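Local atomic coordinates of bartonella effector protein (Bep) substrate of VirB T4SS (Bartonella sp. AR 15-3, PDB entry 4M16), a protein that carries an N-terminal Fic domain, is delivered by the VirB type IV secretion system and probably transfers AMP from ATP to tyrosine or threonine of target proteins. Residues Glu51-Thr56 with Leu170-Gly175; Ala73-Gly78 with Leu83-Asp88; Ser96-Pro101 with Pro154-Asn159; Ala125-Leu130 with Ile139-Lys144. All coordinates share one frame; numbering follows the deposited sequence. Where two conformers were deposited one is given.

Interaction 1: residues Glu51-Thr56 with Leu170-Gly175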
loop_
_atom_site.group_PDB
_atom_site.type_symbol
_atom_site.label_atom_id
_atom_site.label_comp_id
_atom_site.label_asym_id
_atom_site.label_seq_id
_atom_site.Cartn_x
_atom_site.Cartn_y
_atom_site.Cartn_z
ATOM N N GLU A 51 -0.266 19.414 4.031
ATOM C CA GLU A 51 0.069 19.546 2.601
ATOM C C GLU A 51 -1.167 19.424 1.732
ATOM O O GLU A 51 -2.113 18.731 2.098
ATOM C CB GLU A 51 1.045 18.453 2.186
ATOM C CG GLU A 51 2.341 18.611 2.887
ATOM C CD GLU A 51 3.291 17.478 2.597
ATOM O OE1 GLU A 51 3.348 17.030 1.428
ATOM O OE2 GLU A 51 4.005 17.095 3.561
ATOM N N PRO A 52 -1.144 20.098 0.577
ATOM C CA PRO A 52 -2.321 20.096 -0.248
ATOM C C PRO A 52 -2.538 18.732 -0.828
ATOM O O PRO A 52 -1.617 17.941 -0.958
ATOM C CB PRO A 52 -2.036 21.105 -1.353
ATOM C CG PRO A 52 -0.825 21.828 -0.961
ATOM C CD PRO A 52 -0.207 21.172 0.221
ATOM N N LEU A 53 -3.784 18.464 -1.153
ATOM C CA LEU A 53 -4.137 17.256 -1.888
ATOM C C LEU A 53 -3.711 17.419 -3.345
ATOM O O LEU A 53 -3.692 18.539 -3.846
ATOM C CB LEU A 53 -5.660 17.153 -1.870
ATOM C CG LEU A 53 -6.342 17.052 -0.515
ATOM C CD1 LEU A 53 -7.808 17.402 -0.686
ATOM C CD2 LEU A 53 -6.136 15.656 0.021
ATOM N N PRO A 54 -3.398 16.338 -4.046
ATOM C CA PRO A 54 -3.059 16.478 -5.473
ATOM C C PRO A 54 -4.314 16.672 -6.287
ATOM O O PRO A 54 -5.397 16.369 -5.803
ATOM C CB PRO A 54 -2.463 15.107 -5.810
ATOM C CG PRO A 54 -3.232 14.170 -4.930
ATOM C CD PRO A 54 -3.542 14.925 -3.650
ATOM N N GLU A 55 -4.174 17.092 -7.534
ATOM C CA GLU A 55 -5.311 17.107 -8.453
ATOM C C GLU A 55 -5.694 15.717 -8.935
ATOM O O GLU A 55 -6.853 15.424 -9.157
ATOM C CB GLU A 55 -4.978 17.952 -9.668
ATOM C CG GLU A 55 -6.131 18.053 -10.663
ATOM C CD GLU A 55 -5.759 18.834 -11.917
ATOM O OE1 GLU A 55 -4.577 19.223 -12.050
ATOM O OE2 GLU A 55 -6.665 19.044 -12.761
ATOM N N THR A 56 -4.709 14.857 -9.100
ATOM C CA THR A 56 -4.946 13.545 -9.687
ATOM C C THR A 56 -4.394 12.498 -8.778
ATOM O O THR A 56 -3.204 12.547 -8.408
ATOM C CB THR A 56 -4.272 13.453 -11.063
ATOM O OG1 THR A 56 -4.797 14.507 -11.844
ATOM C CG2 THR A 56 -4.525 12.086 -11.769
ATOM N N LEU A 170 -7.375 10.293 -0.845
ATOM C CA LEU A 170 -8.439 10.149 -1.840
ATOM C C LEU A 170 -9.821 10.401 -1.255
ATOM O O LEU A 170 -10.646 11.067 -1.889
ATOM C CB LEU A 170 -8.370 8.752 -2.465
ATOM C CG LEU A 170 -9.382 8.378 -3.541
ATOM C CD1 LEU A 170 -9.066 9.157 -4.779
ATOM C CD2 LEU A 170 -9.389 6.894 -3.879
ATOM N N ALA A 171 -10.125 9.820 -0.096
ATOM C CA ALA A 171 -11.396 10.050 0.527
ATOM C C ALA A 171 -11.600 11.524 0.945
ATOM O O ALA A 171 -12.707 12.091 0.782
ATOM C CB ALA A 171 -11.583 9.153 1.758
ATOM N N GLU A 172 -10.583 12.129 1.559
ATOM C CA GLU A 172 -10.669 13.547 1.904
ATOM C C GLU A 172 -11.037 14.394 0.678
ATOM O O GLU A 172 -11.908 15.277 0.748
ATOM C CB GLU A 172 -9.331 14.055 2.440
ATOM C CG GLU A 172 -9.418 15.421 3.060
ATOM C CD GLU A 172 -8.073 15.958 3.472
ATOM O OE1 GLU A 172 -7.063 15.232 3.479
ATOM O OE2 GLU A 172 -8.019 17.146 3.794
ATOM N N ALA A 173 -10.383 14.116 -0.447
ATOM C CA ALA A 173 -10.592 14.900 -1.655
ATOM C C ALA A 173 -11.990 14.730 -2.263
ATOM O O ALA A 173 -12.524 15.642 -2.901
ATOM C CB ALA A 173 -9.527 14.585 -2.669
ATOM N N ALA A 174 -12.567 13.561 -2.011
ATOM C CA ALA A 174 -13.874 13.149 -2.522
ATOM C C ALA A 174 -15.036 13.516 -1.599
ATOM O O ALA A 174 -16.193 13.256 -1.919
ATOM C CB ALA A 174 -13.830 11.649 -2.749
ATOM N N GLY A 175 -14.747 14.103 -0.439
ATOM C CA GLY A 175 -15.758 14.560 0.467
ATOM C C GLY A 175 -16.225 13.477 1.428
ATOM O O GLY A 175 -17.270 13.586 2.026
#
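L53 reaches from the connector 51-56 onto the last turn of helix 159-174, where it meets A173 and E172. The nearest CA atoms, L53 CA and A173 CA, are 6.9 Å apart, so side chains bridge the gap. L53 CB already points at the helix and stands 4.7 Å from A173 CB. With CG anti to the carbonyl carbon (chi1 -60°), the branch point continues outward between the alanine and the glutamate, and its two methyls divide the work. CD1 rests against A173, 3.9 Å from A173 CB and equally far from A173 CA, a purely apolar touch at the helix surface. CD2 turns the other way and meets the carboxylate arm of E172, with L53 CD2 3.6 Å from E172 OE1. That arm is extended from the helix, CG anti to the backbone N (chi1 -169°), and runs obliquely past the leucine, so the methyl faces a carboxylate oxygen instead of another hydrocarbon. No hydrogen bond crosses the contact, and only 146 Å² is buried, both sides summed, as expected for a surface contact. A173 is also touched by F57, which continues the apolar patch along the same connector, while E51 is tied back by a salt bridge to R68 and a hydrogen bond to S47. Just beyond the contact G175 leaves helical geometry with positive phi (87°), and its N bonds to E172 O at 3.3 Å. L53 thus packs the connector between helices 30-48 and 59-70 against a helix C-terminus closed by a Schellman motif.

Interaction 2: residues Ala73-Gly78 with Leu83-Asp88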
loop_
_atom_site.group_PDB
_atom_site.type_symbol
_atom_site.label_atom_id
_atom_site.label_comp_id
_atom_site.label_asym_id
_atom_site.label_seq_id
_atom_site.Cartn_x
_atom_site.Cartn_y
_atom_site.Cartn_z
ATOM N N ALA A 73 15.124 5.964 4.294
ATOM C CA ALA A 73 15.608 4.601 4.562
ATOM C C ALA A 73 16.110 3.820 3.362
ATOM O O ALA A 73 17.144 3.127 3.458
ATOM C CB ALA A 73 14.551 3.809 5.296
ATOM N N PHE A 74 15.380 3.896 2.240
ATOM C CA PHE A 74 15.676 3.064 1.075
ATOM C C PHE A 74 15.987 3.823 -0.204
ATOM O O PHE A 74 15.235 4.757 -0.608
ATOM C CB PHE A 74 14.502 2.105 0.825
ATOM C CG PHE A 74 14.185 1.223 1.998
ATOM C CD1 PHE A 74 15.124 0.394 2.520
ATOM C CD2 PHE A 74 12.935 1.212 2.542
ATOM C CE1 PHE A 74 14.851 -0.408 3.603
ATOM C CE2 PHE A 74 12.620 0.382 3.602
ATOM C CZ PHE A 74 13.568 -0.428 4.131
ATOM N N GLU A 75 17.109 3.437 -0.835
ATOM C CA GLU A 75 17.503 3.943 -2.132
ATOM C C GLU A 75 16.401 3.780 -3.158
ATOM O O GLU A 75 16.283 4.596 -4.075
ATOM C CB GLU A 75 18.801 3.257 -2.639
ATOM C CG GLU A 75 20.041 3.612 -1.862
ATOM C CD GLU A 75 21.279 2.856 -2.345
ATOM O OE1 GLU A 75 21.461 2.706 -3.577
ATOM O OE2 GLU A 75 22.070 2.420 -1.476
ATOM N N TRP A 76 15.588 2.727 -2.995
ATOM C CA TRP A 76 14.591 2.351 -3.980
ATOM C C TRP A 76 13.206 2.911 -3.635
ATOM O O TRP A 76 12.232 2.612 -4.337
ATOM C CB TRP A 76 14.529 0.806 -4.168
ATOM C CG TRP A 76 14.517 0.041 -2.876
ATOM C CD1 TRP A 76 15.584 -0.558 -2.284
ATOM C CD2 TRP A 76 13.392 -0.243 -2.045
ATOM N NE1 TRP A 76 15.217 -1.162 -1.119
ATOM C CE2 TRP A 76 13.865 -1.006 -0.955
ATOM C CE3 TRP A 76 12.035 0.026 -2.137
ATOM C CZ2 TRP A 76 13.041 -1.458 0.054
ATOM C CZ3 TRP A 76 11.206 -0.429 -1.141
ATOM C CH2 TRP A 76 11.718 -1.116 -0.020
ATOM N N ALA A 77 13.077 3.724 -2.583
ATOM C CA ALA A 77 11.737 4.334 -2.278
ATOM C C ALA A 77 11.213 5.097 -3.510
ATOM O O ALA A 77 11.939 5.860 -4.165
ATOM C CB ALA A 77 11.817 5.261 -1.038
ATOM N N GLY A 78 9.961 4.867 -3.857
ATOM C CA GLY A 78 9.330 5.430 -5.039
ATOM C C GLY A 78 9.445 4.592 -6.297
ATOM O O GLY A 78 8.711 4.860 -7.305
ATOM N N LEU A 83 11.055 -3.267 -11.814
ATOM C CA LEU A 83 12.228 -2.757 -12.493
ATOM C C LEU A 83 13.474 -3.264 -11.766
ATOM O O LEU A 83 13.517 -3.338 -10.556
ATOM C CB LEU A 83 12.189 -1.230 -12.526
ATOM C CG LEU A 83 11.050 -0.650 -13.412
ATOM C CD1 LEU A 83 10.969 0.849 -13.207
ATOM C CD2 LEU A 83 11.233 -0.960 -14.897
ATOM N N SER A 84 14.482 -3.623 -12.516
ATOM C CA SER A 84 15.799 -3.880 -11.957
ATOM C C SER A 84 16.287 -2.655 -11.240
ATOM O O SER A 84 16.294 -1.553 -11.831
ATOM C CB SER A 84 16.780 -4.213 -13.071
ATOM O OG SER A 84 16.417 -5.470 -13.552
ATOM N N PHE A 85 16.689 -2.821 -9.990
ATOM C CA PHE A 85 17.133 -1.697 -9.189
ATOM C C PHE A 85 18.666 -1.674 -8.958
ATOM O O PHE A 85 19.243 -2.598 -8.381
ATOM C CB PHE A 85 16.417 -1.589 -7.861
ATOM C CG PHE A 85 16.774 -0.331 -7.154
ATOM C CD1 PHE A 85 16.256 0.870 -7.598
ATOM C CD2 PHE A 85 17.748 -0.308 -6.165
ATOM C CE1 PHE A 85 16.620 2.082 -7.018
ATOM C CE2 PHE A 85 18.116 0.895 -5.565
ATOM C CZ PHE A 85 17.577 2.085 -6.000
ATOM N N ALA A 86 19.301 -0.603 -9.419
ATOM C CA ALA A 86 20.756 -0.446 -9.293
ATOM C C ALA A 86 21.103 0.245 -7.971
ATOM O O ALA A 86 20.909 1.460 -7.840
ATOM C CB ALA A 86 21.295 0.365 -10.475
ATOM N N PHE A 87 21.596 -0.508 -7.000
ATOM C CA PHE A 87 22.064 0.045 -5.714
ATOM C C PHE A 87 23.377 0.792 -5.906
ATOM O O PHE A 87 24.173 0.475 -6.789
ATOM C CB PHE A 87 22.283 -1.069 -4.655
ATOM C CG PHE A 87 21.020 -1.545 -3.923
ATOM C CD1 PHE A 87 20.543 -0.813 -2.824
ATOM C CD2 PHE A 87 20.309 -2.692 -4.308
ATOM C CE1 PHE A 87 19.426 -1.200 -2.111
ATOM C CE2 PHE A 87 19.141 -3.081 -3.615
ATOM C CZ PHE A 87 18.712 -2.326 -2.503
ATOM N N ASP A 88 23.627 1.739 -5.024
ATOM C CA ASP A 88 24.909 2.429 -4.998
ATOM C C ASP A 88 26.063 1.459 -4.775
ATOM O O ASP A 88 27.162 1.706 -5.274
ATOM C CB ASP A 88 24.915 3.523 -3.935
ATOM C CG ASP A 88 24.088 4.743 -4.340
ATOM O OD1 ASP A 88 23.736 4.916 -5.548
ATOM O OD2 ASP A 88 23.769 5.555 -3.443
HETATM O O HOH W 1 20.740 4.137 -5.941
#
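E75 is the first residue of 73-78 to meet 83-88, at both ends of its side chain. Its CB sits against the rim of the F85 ring, 3.8 Å from F85 CZ. Beyond CG the chain is extended and carries the carboxylate past F87 to the backbone of D88, where D88 N donates to the syn lone pair of E75 OE1, 2.8 Å away at 163°. The carboxylate of D88 stacks over that of E75, a pairing of like charges that is probably unfavourable, with E75 OE1 3.7 Å from D88 OD2. Water 1 lies between them, 2.9 Å from E75 OE1 and 3.1 Å from D88 OD1, and probably eases it, although more acceptors lie in its reach than it has protons, so both bonds need not hold at once. F85 belongs to strand 85-86, which pairs antiparallel with strand 92-93, F85 bonding to A93 through the backbone; this short hairpin probably corresponds to the flap that borders the active site in Fic proteins. W76 comes next, inside a type I turn running from F74 to A77. W76 CB sits directly over the F85 ring, 3.6 Å from the centroid and almost on the normal; chi1 of 46° places CG between the backbone N and the carbonyl carbon and turns the indole edge-on to that face, a T-shaped pair with planes at 82°. At the indole edge W76 CD1 reaches F87 CZ at 3.6 Å, completing an aromatic cluster with F85. Y13 is a further edge-to-face partner of W76, and K22 a cation-pi partner of F87.

Interaction 3: residues Ser96-Pro101 with Pro154-Asn159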
loop_
_atom_site.group_PDB
_atom_site.type_symbol
_atom_site.label_atom_id
_atom_site.label_comp_id
_atom_site.label_asym_id
_atom_site.label_seq_id
_atom_site.Cartn_x
_atom_site.Cartn_y
_atom_site.Cartn_z
ATOM N N SER A 96 10.494 -10.014 -8.769
ATOM C CA SER A 96 9.307 -10.271 -9.651
ATOM C C SER A 96 8.122 -10.930 -8.896
ATOM O O SER A 96 6.943 -10.672 -9.183
ATOM C CB SER A 96 9.702 -11.083 -10.906
ATOM O OG SER A 96 10.659 -10.332 -11.652
ATOM N N MET A 97 8.428 -11.812 -7.956
ATOM C CA MET A 97 7.407 -12.584 -7.265
ATOM C C MET A 97 7.407 -12.310 -5.763
ATOM O O MET A 97 8.458 -12.294 -5.125
ATOM C CB MET A 97 7.609 -14.097 -7.539
ATOM C CG MET A 97 7.281 -14.472 -8.964
ATOM S SD MET A 97 7.147 -16.231 -9.226
ATOM C CE MET A 97 8.870 -16.636 -9.064
ATOM N N MET A 98 6.214 -12.056 -5.245
ATOM C CA MET A 98 5.972 -11.830 -3.823
ATOM C C MET A 98 4.660 -12.500 -3.441
ATOM O O MET A 98 3.707 -12.539 -4.216
ATOM C CB MET A 98 5.888 -10.337 -3.537
ATOM C CG MET A 98 7.147 -9.595 -3.927
ATOM S SD MET A 98 7.299 -7.975 -3.126
ATOM C CE MET A 98 7.779 -8.420 -1.452
ATOM N N LYS A 99 4.616 -13.088 -2.268
ATOM C CA LYS A 99 3.439 -13.786 -1.857
ATOM C C LYS A 99 3.094 -13.437 -0.440
ATOM O O LYS A 99 3.860 -12.714 0.236
ATOM C CB LYS A 99 3.642 -15.284 -2.066
ATOM C CG LYS A 99 4.732 -15.931 -1.268
ATOM C CD LYS A 99 4.911 -17.357 -1.765
ATOM C CE LYS A 99 5.801 -18.191 -0.873
ATOM N NZ LYS A 99 5.450 -17.925 0.529
ATOM N N ILE A 100 1.933 -13.897 -0.008
ATOM C CA ILE A 100 1.503 -13.752 1.392
ATOM C C ILE A 100 2.298 -14.775 2.176
ATOM O O ILE A 100 2.236 -15.985 1.871
ATOM C CB ILE A 100 -0.032 -13.915 1.565
ATOM C CG1 ILE A 100 -0.749 -12.780 0.864
ATOM C CG2 ILE A 100 -0.437 -13.884 3.018
ATOM C CD1 ILE A 100 -2.269 -12.922 0.838
ATOM N N PRO A 101 3.069 -14.307 3.185
ATOM C CA PRO A 101 3.867 -15.279 3.939
ATOM C C PRO A 101 2.992 -16.433 4.486
ATOM O O PRO A 101 1.861 -16.187 4.883
ATOM C CB PRO A 101 4.505 -14.446 5.102
ATOM C CG PRO A 101 4.182 -13.008 4.846
ATOM C CD PRO A 101 3.130 -12.932 3.749
ATOM N N PRO A 154 2.962 -3.036 -5.589
ATOM C CA PRO A 154 3.959 -2.646 -6.548
ATOM C C PRO A 154 5.375 -2.323 -6.010
ATOM O O PRO A 154 6.259 -2.188 -6.819
ATOM C CB PRO A 154 3.364 -1.375 -7.164
ATOM C CG PRO A 154 2.527 -0.777 -6.088
ATOM C CD PRO A 154 1.931 -1.991 -5.416
ATOM N N PHE A 155 5.543 -2.100 -4.711
ATOM C CA PHE A 155 6.876 -1.815 -4.100
ATOM C C PHE A 155 7.537 -3.030 -3.445
ATOM O O PHE A 155 6.852 -3.969 -3.038
ATOM C CB PHE A 155 6.744 -0.661 -3.072
ATOM C CG PHE A 155 6.078 0.549 -3.628
ATOM C CD1 PHE A 155 6.745 1.397 -4.482
ATOM C CD2 PHE A 155 4.733 0.827 -3.331
ATOM C CE1 PHE A 155 6.080 2.500 -5.057
ATOM C CE2 PHE A 155 4.083 1.898 -3.901
ATOM C CZ PHE A 155 4.766 2.780 -4.730
ATOM N N ARG A 156 8.880 -3.002 -3.288
ATOM C CA ARG A 156 9.540 -4.058 -2.553
ATOM C C ARG A 156 8.963 -4.245 -1.155
ATOM O O ARG A 156 8.785 -5.367 -0.699
ATOM C CB ARG A 156 11.071 -3.866 -2.500
ATOM C CG ARG A 156 11.804 -4.931 -1.722
ATOM C CD ARG A 156 11.546 -6.307 -2.252
ATOM N NE ARG A 156 12.234 -7.264 -1.432
ATOM C CZ ARG A 156 11.851 -7.684 -0.220
ATOM N NH1 ARG A 156 10.771 -7.203 0.431
ATOM N NH2 ARG A 156 12.580 -8.550 0.393
ATOM N N ALA A 157 8.653 -3.158 -0.489
ATOM C CA ALA A 157 8.079 -3.194 0.835
ATOM C C ALA A 157 7.427 -1.826 1.102
ATOM O O ALA A 157 7.619 -0.874 0.335
ATOM C CB ALA A 157 9.159 -3.454 1.890
ATOM N N GLY A 158 6.630 -1.715 2.175
ATOM C CA GLY A 158 6.013 -0.450 2.475
ATOM C C GLY A 158 4.706 -0.252 1.713
ATOM O O GLY A 158 4.091 0.825 1.766
ATOM N N ASN A 159 4.234 -1.294 1.073
ATOM C CA ASN A 159 2.978 -1.211 0.337
ATOM C C ASN A 159 1.754 -0.838 1.116
ATOM O O ASN A 159 0.937 -0.012 0.656
ATOM C CB ASN A 159 2.700 -2.511 -0.413
ATOM C CG ASN A 159 3.706 -2.765 -1.546
ATOM O OD1 ASN A 159 3.566 -2.225 -2.610
ATOM N ND2 ASN A 159 4.670 -3.644 -1.317
#
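Of the CA atoms, those of M98 and R156 lie nearest across the contact, 8.6 Å apart, and the two segments meet through the M98 side chain. Segment 154-159 is the heart of the Fic signature, the PFRAGN that follows H153 in this version of HPFx(D/E)GN, with A157 standing where the acidic residue is usual. Its chain folds tightly onto helix 159-174: G158, with positive phi (85°), occupies the N-cap position, the helix end that in Fic proteins contributes to the site for the nucleotide's phosphates. Segment 96-101 is extended at M98, whose backbone bonds to F107. M98 is modelled in two conformers, so its exact contacts are doubtful; in one, the chain bends at chi3 (76°) and brings its terminal methyl against R156 of the signature loop, with M98 CE 3.3 Å from R156 O and 3.7 Å from R156 NH1, the two side chains crossing at about a right angle. This loop is shaped by N159, whose amide grips F155 twice: F155 N donates to N159 OD1 over 2.9 Å on an in-plane lone pair, which holds the amide's orientation. H66 stacks on the F155 ring and bonds to A157 O. The return bond, from N159 ND2 to F155 O at 2.8 Å, reaches that oxygen from above its carbonyl plane, 41° out of it.

Interaction 4: residues Ala125-Leu130 with Ile139-Lys144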
loop_
_atom_site.group_PDB
_atom_site.type_symbol
_atom_site.label_atom_id
_atom_site.label_comp_id
_atom_site.label_asym_id
_atom_site.label_seq_id
_atom_site.Cartn_x
_atom_site.Cartn_y
_atom_site.Cartn_z
ATOM N N ALA A 125 -9.368 7.658 -13.313
ATOM C CA ALA A 125 -9.557 8.797 -14.203
ATOM C C ALA A 125 -10.968 8.745 -14.741
ATOM O O ALA A 125 -11.647 9.762 -14.773
ATOM C CB ALA A 125 -8.546 8.828 -15.328
ATOM N N SER A 126 -11.441 7.555 -15.110
ATOM C CA SER A 126 -12.799 7.410 -15.668
ATOM C C SER A 126 -13.875 7.801 -14.645
ATOM O O SER A 126 -14.992 8.115 -15.020
ATOM C CB SER A 126 -13.035 5.971 -16.153
ATOM O OG SER A 126 -13.250 5.135 -15.032
ATOM N N LYS A 127 -13.531 7.834 -13.370
ATOM C CA LYS A 127 -14.482 8.182 -12.310
ATOM C C LYS A 127 -14.144 9.460 -11.570
ATOM O O LYS A 127 -14.634 9.666 -10.453
ATOM C CB LYS A 127 -14.569 7.003 -11.313
ATOM C CG LYS A 127 -15.104 5.707 -11.934
ATOM C CD LYS A 127 -14.995 4.513 -10.978
ATOM C CE LYS A 127 -15.537 3.230 -11.610
ATOM N NZ LYS A 127 -16.986 3.342 -11.917
ATOM N N SER A 128 -13.287 10.299 -12.155
ATOM C CA SER A 128 -12.847 11.546 -11.568
ATOM C C SER A 128 -12.445 11.465 -10.114
ATOM O O SER A 128 -12.929 12.241 -9.278
ATOM C CB SER A 128 -13.945 12.575 -11.728
ATOM O OG SER A 128 -13.976 13.008 -13.055
ATOM N N ASN A 129 -11.559 10.504 -9.818
ATOM C CA ASN A 129 -11.036 10.311 -8.476
ATOM C C ASN A 129 -12.163 9.981 -7.448
ATOM O O ASN A 129 -12.011 10.281 -6.287
ATOM C CB ASN A 129 -10.189 11.542 -8.036
ATOM C CG ASN A 129 -9.105 11.909 -9.068
ATOM O OD1 ASN A 129 -8.177 11.156 -9.304
ATOM N ND2 ASN A 129 -9.209 13.084 -9.627
ATOM N N LEU A 130 -13.282 9.398 -7.900
ATOM C CA LEU A 130 -14.408 8.995 -7.015
ATOM C C LEU A 130 -15.140 10.193 -6.352
ATOM O O LEU A 130 -15.794 10.070 -5.290
ATOM C CB LEU A 130 -13.965 7.978 -5.950
ATOM C CG LEU A 130 -13.151 6.751 -6.358
ATOM C CD1 LEU A 130 -13.102 5.784 -5.184
ATOM C CD2 LEU A 130 -13.794 6.089 -7.574
ATOM N N ILE A 139 -17.917 3.816 -0.972
ATOM C CA ILE A 139 -17.407 2.600 -0.364
ATOM C C ILE A 139 -17.268 1.449 -1.387
ATOM O O ILE A 139 -16.271 0.763 -1.430
ATOM C CB ILE A 139 -18.242 2.227 0.866
ATOM C CG1 ILE A 139 -17.844 3.177 1.998
ATOM C CG2 ILE A 139 -17.932 0.813 1.319
ATOM C CD1 ILE A 139 -18.819 3.158 3.136
ATOM N N GLU A 140 -18.271 1.247 -2.211
ATOM C CA GLU A 140 -18.233 0.153 -3.193
ATOM C C GLU A 140 -17.009 0.318 -4.080
ATOM O O GLU A 140 -16.299 -0.629 -4.326
ATOM C CB GLU A 140 -19.522 0.132 -4.029
ATOM C CG GLU A 140 -19.493 -0.714 -5.288
ATOM C CD GLU A 140 -19.588 -2.208 -5.046
ATOM O OE1 GLU A 140 -19.841 -2.641 -3.901
ATOM O OE2 GLU A 140 -19.459 -2.954 -6.009
ATOM N N GLU A 141 -16.769 1.543 -4.585
ATOM C CA GLU A 141 -15.706 1.725 -5.562
ATOM C C GLU A 141 -14.331 1.691 -4.896
ATOM O O GLU A 141 -13.378 1.160 -5.489
ATOM C CB GLU A 141 -15.883 3.033 -6.338
ATOM C CG GLU A 141 -17.100 3.051 -7.255
ATOM C CD GLU A 141 -17.181 1.804 -8.132
ATOM O OE1 GLU A 141 -16.200 1.524 -8.849
ATOM O OE2 GLU A 141 -18.241 1.091 -8.081
ATOM N N THR A 142 -14.232 2.220 -3.678
ATOM C CA THR A 142 -12.961 2.131 -2.951
ATOM C C THR A 142 -12.619 0.712 -2.545
ATOM O O THR A 142 -11.455 0.327 -2.613
ATOM C CB THR A 142 -12.809 3.059 -1.713
ATOM O OG1 THR A 142 -13.896 2.909 -0.800
ATOM C CG2 THR A 142 -12.628 4.541 -2.155
ATOM N N VAL A 143 -13.587 -0.075 -2.134
ATOM C CA VAL A 143 -13.322 -1.489 -1.815
ATOM C C VAL A 143 -12.680 -2.218 -2.992
ATOM O O VAL A 143 -11.610 -2.875 -2.836
ATOM C CB VAL A 143 -14.608 -2.225 -1.415
ATOM C CG1 VAL A 143 -14.398 -3.738 -1.456
ATOM C CG2 VAL A 143 -15.099 -1.783 -0.050
ATOM N N LYS A 144 -13.251 -2.030 -4.188
ATOM C CA LYS A 144 -12.702 -2.669 -5.389
ATOM C C LYS A 144 -11.273 -2.169 -5.761
ATOM O O LYS A 144 -10.350 -2.974 -6.029
ATOM C CB LYS A 144 -13.650 -2.511 -6.585
ATOM C CG LYS A 144 -14.916 -3.325 -6.427
ATOM C CD LYS A 144 -15.897 -3.220 -7.598
ATOM C CE LYS A 144 -16.501 -1.845 -7.650
ATOM N NZ LYS A 144 -17.885 -1.837 -8.233
#
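L130 and T142 make the buried side of this contact, K127 and E141 the more open one. The leucine stands on the chain that leaves helix 110-126 and aims both methyls at helix 135-152. L130 CD1 approaches T142 CG2 to 3.3 Å, closer than usual for two carbons, although T142 was deposited in two conformers and the value is doubtful. L130 CD2 lies 3.9 Å from E141 CB. F138, L145 and L170 also touch this leucine, and T142 turns its OG1 back to F138 O. Outward, the contact loosens. K127 crosses E141 at about a right angle, K127 CE 3.3 Å from E141 OE1, while K127 NZ is 3.7 Å from that oxygen, a long salt bridge. E141 bends at chi2 (-49°), and K144 NZ holds its other oxygen more firmly, donating to E141 OE2 over 3.0 Å on the syn side but tilted 33° out of the carboxylate plane. K144 NZ also bonds to E140 OE2 in one of two E140 conformers, a less certain bond. With K144 on one oxygen and K127 loosely near the other, the E141 carboxylate is probably stabilised as an anion, its pull on K127 likely a weak supplement to the leucine packing.

The four contacts fall into two touching pairs within one largely helical Fic domain. Interactions 1 and 4, centres 13 Å apart, meet where L170 and A174 of helix 159-174 pack on N129 and L130. Interactions 2 and 3, centres 14 Å apart, join through the W76 indole, which lies against R156 and A157. The centre of interaction 4 lies 31 Å from that of interaction 2 and 24 Å from that of interaction 3, on the opposite side of the chain's centre from both. Along the sequence interaction 1 encloses the rest, interaction 2 closes first, and interaction 4 is nested within interaction 3. Helix 159-174 spans both ends, from signature loop and probable flap to the peripheral connectors.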